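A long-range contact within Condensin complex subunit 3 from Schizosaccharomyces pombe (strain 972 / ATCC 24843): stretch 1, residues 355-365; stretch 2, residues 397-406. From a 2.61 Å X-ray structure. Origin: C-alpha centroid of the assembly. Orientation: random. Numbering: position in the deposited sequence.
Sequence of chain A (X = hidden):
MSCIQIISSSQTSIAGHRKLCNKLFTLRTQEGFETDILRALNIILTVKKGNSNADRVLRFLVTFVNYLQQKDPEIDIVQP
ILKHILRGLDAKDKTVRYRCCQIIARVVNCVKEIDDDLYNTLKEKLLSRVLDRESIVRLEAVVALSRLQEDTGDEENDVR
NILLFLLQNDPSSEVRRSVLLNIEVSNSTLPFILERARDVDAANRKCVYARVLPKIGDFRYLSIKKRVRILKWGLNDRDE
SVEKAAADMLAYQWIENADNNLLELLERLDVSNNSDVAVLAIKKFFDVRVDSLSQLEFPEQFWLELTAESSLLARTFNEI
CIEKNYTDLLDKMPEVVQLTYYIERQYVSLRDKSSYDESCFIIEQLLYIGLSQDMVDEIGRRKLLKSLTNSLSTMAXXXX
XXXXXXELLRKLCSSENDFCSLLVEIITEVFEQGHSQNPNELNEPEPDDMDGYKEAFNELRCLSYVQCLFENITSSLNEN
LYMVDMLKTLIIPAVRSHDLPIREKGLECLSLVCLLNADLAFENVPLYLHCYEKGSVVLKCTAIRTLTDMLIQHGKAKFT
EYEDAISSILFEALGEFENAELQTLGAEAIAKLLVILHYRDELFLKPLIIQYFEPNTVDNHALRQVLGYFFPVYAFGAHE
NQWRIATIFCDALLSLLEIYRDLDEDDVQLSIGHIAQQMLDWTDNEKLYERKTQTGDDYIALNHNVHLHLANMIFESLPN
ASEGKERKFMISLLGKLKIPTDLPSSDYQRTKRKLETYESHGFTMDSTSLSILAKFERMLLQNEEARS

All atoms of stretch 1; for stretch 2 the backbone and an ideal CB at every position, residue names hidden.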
# COMPACT_ATOMS: atom_id res chain seq x y z
N SER A 355 13.82 -34.01 -6.88
CA SER A 355 14.28 -33.09 -5.85
C SER A 355 15.03 -31.90 -6.44
O SER A 355 15.84 -31.28 -5.74
CB SER A 355 15.16 -33.83 -4.84
OG SER A 355 16.21 -34.52 -5.50
N TYR A 356 14.77 -31.56 -7.70
CA TYR A 356 15.51 -30.50 -8.36
C TYR A 356 15.06 -29.12 -7.89
O TYR A 356 15.88 -28.29 -7.49
CB TYR A 356 15.35 -30.63 -9.88
CG TYR A 356 16.05 -29.55 -10.67
CD1 TYR A 356 17.40 -29.64 -10.96
CD2 TYR A 356 15.36 -28.44 -11.13
CE1 TYR A 356 18.05 -28.66 -11.68
CE2 TYR A 356 15.99 -27.45 -11.85
CZ TYR A 356 17.34 -27.57 -12.13
OH TYR A 356 17.98 -26.59 -12.85
N ASP A 357 13.75 -28.85 -7.94
CA ASP A 357 13.25 -27.53 -7.59
C ASP A 357 13.58 -27.17 -6.14
O ASP A 357 13.92 -26.03 -5.84
CB ASP A 357 11.75 -27.45 -7.83
CG ASP A 357 11.39 -27.44 -9.31
OD1 ASP A 357 12.25 -27.06 -10.13
OD2 ASP A 357 10.25 -27.82 -9.65
N GLU A 358 13.47 -28.14 -5.23
CA GLU A 358 13.75 -27.86 -3.83
C GLU A 358 15.23 -27.59 -3.61
O GLU A 358 15.60 -26.70 -2.83
CB GLU A 358 13.29 -29.02 -2.95
CG GLU A 358 12.95 -28.60 -1.53
CD GLU A 358 13.00 -29.75 -0.54
OE1 GLU A 358 13.64 -30.77 -0.84
OE2 GLU A 358 12.39 -29.62 0.54
N SER A 359 16.10 -28.35 -4.28
CA SER A 359 17.54 -28.17 -4.09
C SER A 359 18.01 -26.82 -4.59
O SER A 359 18.90 -26.20 -4.00
CB SER A 359 18.31 -29.30 -4.78
OG SER A 359 18.23 -30.50 -4.03
N CYS A 360 17.44 -26.34 -5.70
CA CYS A 360 17.75 -24.99 -6.16
C CYS A 360 17.43 -23.96 -5.08
O CYS A 360 18.22 -23.04 -4.84
CB CYS A 360 16.97 -24.68 -7.43
SG CYS A 360 17.53 -25.58 -8.88
N PHE A 361 16.28 -24.11 -4.41
CA PHE A 361 15.92 -23.20 -3.34
C PHE A 361 16.86 -23.34 -2.15
O PHE A 361 17.27 -22.34 -1.55
CB PHE A 361 14.48 -23.45 -2.91
CG PHE A 361 13.94 -22.45 -1.93
CD1 PHE A 361 13.61 -21.17 -2.34
CD2 PHE A 361 13.77 -22.79 -0.60
CE1 PHE A 361 13.12 -20.25 -1.44
CE2 PHE A 361 13.27 -21.88 0.30
CZ PHE A 361 12.95 -20.60 -0.12
N ILE A 362 17.23 -24.58 -1.80
CA ILE A 362 18.14 -24.80 -0.68
C ILE A 362 19.50 -24.18 -0.97
O ILE A 362 20.07 -23.48 -0.13
CB ILE A 362 18.25 -26.31 -0.39
CG1 ILE A 362 16.90 -26.86 0.07
CG2 ILE A 362 19.32 -26.58 0.67
CD1 ILE A 362 16.82 -28.37 0.07
N ILE A 363 20.05 -24.46 -2.15
CA ILE A 363 21.34 -23.88 -2.53
C ILE A 363 21.27 -22.36 -2.50
O ILE A 363 22.20 -21.69 -2.05
CB ILE A 363 21.77 -24.41 -3.91
CG1 ILE A 363 22.07 -25.91 -3.83
CG2 ILE A 363 22.99 -23.65 -4.43
CD1 ILE A 363 22.19 -26.59 -5.17
N GLU A 364 20.15 -21.80 -2.98
CA GLU A 364 19.95 -20.36 -2.92
C GLU A 364 20.12 -19.83 -1.50
O GLU A 364 20.83 -18.85 -1.27
CB GLU A 364 18.57 -20.02 -3.46
CG GLU A 364 18.29 -18.55 -3.61
CD GLU A 364 16.94 -18.29 -4.26
OE1 GLU A 364 16.26 -17.32 -3.86
OE2 GLU A 364 16.56 -19.06 -5.16
N GLN A 365 19.49 -20.49 -0.53
CA GLN A 365 19.60 -20.05 0.85
C GLN A 365 21.03 -20.14 1.36
O GLN A 365 21.49 -19.26 2.09
CB GLN A 365 18.65 -20.87 1.74
CG GLN A 365 17.19 -20.79 1.33
CD GLN A 365 16.74 -19.37 1.04
OE1 GLN A 365 17.06 -18.44 1.78
NE2 GLN A 365 16.02 -19.19 -0.06
N UNK A 397 24.17 -24.99 -13.83
CA UNK A 397 23.25 -24.41 -12.88
C UNK A 397 22.17 -23.62 -13.62
O UNK A 397 22.40 -23.15 -14.73
CB UNK A 397 24.00 -23.52 -11.89
N UNK A 398 20.99 -23.46 -13.03
CA UNK A 398 19.96 -22.64 -13.67
C UNK A 398 20.31 -21.16 -13.59
O UNK A 398 21.15 -20.73 -12.79
CB UNK A 398 18.60 -22.89 -13.02
N UNK A 399 19.66 -20.38 -14.45
CA UNK A 399 19.92 -18.95 -14.49
C UNK A 399 19.71 -18.31 -13.12
O UNK A 399 20.34 -17.30 -12.81
CB UNK A 399 19.02 -18.28 -15.53
N UNK A 400 18.83 -18.89 -12.30
CA UNK A 400 18.55 -18.31 -10.99
C UNK A 400 19.77 -18.34 -10.09
O UNK A 400 20.08 -17.35 -9.42
CB UNK A 400 17.39 -19.05 -10.32
N UNK A 401 20.49 -19.47 -10.06
CA UNK A 401 21.63 -19.62 -9.18
C UNK A 401 22.91 -19.05 -9.76
O UNK A 401 23.84 -18.75 -9.00
CB UNK A 401 21.83 -21.10 -8.85
N UNK A 402 22.99 -18.89 -11.08
CA UNK A 402 24.20 -18.35 -11.70
C UNK A 402 24.59 -17.02 -11.07
O UNK A 402 25.76 -16.78 -10.77
CB UNK A 402 24.00 -18.18 -13.21
N UNK A 403 23.61 -16.14 -10.87
CA UNK A 403 23.91 -14.80 -10.38
C UNK A 403 24.51 -14.85 -8.98
O UNK A 403 25.53 -14.22 -8.70
CB UNK A 403 22.65 -13.94 -10.38
N UNK A 404 23.87 -15.60 -8.07
CA UNK A 404 24.38 -15.69 -6.71
C UNK A 404 25.75 -16.36 -6.66
O UNK A 404 26.58 -16.00 -5.82
CB UNK A 404 23.39 -16.46 -5.83
N UNK A 405 26.00 -17.33 -7.54
CA UNK A 405 27.32 -17.95 -7.60
C UNK A 405 28.38 -16.94 -7.99
O UNK A 405 29.43 -16.83 -7.35
CB UNK A 405 27.32 -19.12 -8.59
N UNK A 406 28.12 -16.19 -9.06
CA UNK A 406 29.10 -15.21 -9.54
C UNK A 406 29.20 -14.03 -8.58
O UNK A 406 30.27 -13.43 -8.44
CB UNK A 406 28.73 -14.72 -10.94

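The two helices run nearly parallel, their axes 17° apart and 10.3 Å at closest approach.

Position 397 precedes the second helix, and its ideal CB finds nothing of stretch 1 within 5.5 Å. Stretch 1 sets no demand here; the residue is Leu397, which makes no contact across the gap.

At 398 the CB points toward stretch 1, 3.8 Å from Tyr356 OH and 5.1 Å from Cys360 SG. With phi -72° and psi 162°, the backbone admits many residues, proline among them; the sulfur suits something compact and apolar, while the tyrosine hydroxyl would also tolerate a small polar side chain. The deposited residue is Pro398. Its CB lies 3.7 Å from Tyr356 OH and its CG 3.9 Å from Cys360 SG, so the ring packs against both the hydroxyl and the sulfur.

Position 399 is out of reach, and polar residues would suit it as well as any; it is Asp399.

At 400 the CB points toward stretch 1, with Glu364 OE2 5.2 Å away. A small polar residue would fit, as would a longer basic one able to answer the carboxylate. The smaller solution is found: Ser400, poorly ordered and without a close contact.

Position 401 offers the nearest CA pair, 6.5 Å from Glu364. Its CB points sideways, 5.2 Å from Ile363 CG2, leaving room for a side chain that turns toward the backbone at Cys360 and Glu364 and the side chains of Cys360, Ile363 and Glu364. Leucine, methionine or isoleucine could serve. Leu401, with chi1 m and chi2 t, brings its end nearer than its CB: CD1 lies 4.1 Å from Ile363 CG2 and 4.2 Å from Cys360 SG, while CD2 packs 3.5 Å from Cys360 O and 3.9 Å from Glu364 CB. It covers more of the contact than any other residue of the stretch.

Positions 402 and 403 are out of reach and free of any requirement from stretch 1; they hold Ile402 and Ser403.

At 404 the CB points toward stretch 1 but has nothing within 5.5 Å, so only a longer side chain can touch the aliphatic part of Glu364. Leucine, methionine or the stem of a lysine would do. Leu404 places CD1 3.6 Å from Glu364 CG.

At 405 the CB points sideways, and a long or broad side chain could reach Ile363. His405 does so with CE1, 4.2 Å from Ile363 CG2, while its ND1 donates to Leu401 O at 2.9 Å, a hydrogen bond within its own stretch.

Position 406 is out of reach; it is Ile406.

Stretch 2 (397-406) LPDSLISLHI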
# COMPACT_ATOMS: atom_id res chain seq x y z
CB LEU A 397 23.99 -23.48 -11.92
CG LEU A 397 25.06 -24.03 -10.96
CD1 LEU A 397 25.68 -25.34 -11.42
CD2 LEU A 397 26.15 -22.98 -10.76
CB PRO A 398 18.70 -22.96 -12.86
CG PRO A 398 19.22 -23.28 -11.51
CD PRO A 398 20.53 -23.99 -11.73
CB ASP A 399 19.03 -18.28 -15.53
CG ASP A 399 19.46 -16.86 -15.85
OD1 ASP A 399 20.68 -16.62 -15.98
OD2 ASP A 399 18.59 -15.98 -15.96
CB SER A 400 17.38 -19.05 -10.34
OG SER A 400 17.59 -20.45 -10.39
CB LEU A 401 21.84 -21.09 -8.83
CG LEU A 401 20.71 -21.75 -8.02
CD1 LEU A 401 20.94 -23.24 -7.91
CD2 LEU A 401 20.62 -21.14 -6.63
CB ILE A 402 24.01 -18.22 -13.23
CG1 ILE A 402 24.05 -19.60 -13.88
CG2 ILE A 402 25.07 -17.30 -13.84
CD1 ILE A 402 23.74 -19.60 -15.37
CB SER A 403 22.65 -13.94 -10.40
OG SER A 403 22.04 -13.98 -11.67
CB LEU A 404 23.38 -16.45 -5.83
CG LEU A 404 22.05 -15.75 -5.57
CD1 LEU A 404 21.12 -16.65 -4.78
CD2 LEU A 404 22.25 -14.43 -4.84
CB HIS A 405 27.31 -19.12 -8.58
CG HIS A 405 26.85 -20.41 -7.98
ND1 HIS A 405 25.54 -20.84 -8.05
CD2 HIS A 405 27.52 -21.36 -7.30
CE1 HIS A 405 25.43 -22.00 -7.43
NE2 HIS A 405 26.62 -22.34 -6.97
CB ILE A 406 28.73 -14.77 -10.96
CG1 ILE A 406 28.86 -15.96 -11.92
CG2 ILE A 406 29.60 -13.59 -11.41
CD1 ILE A 406 28.41 -15.69 -13.34
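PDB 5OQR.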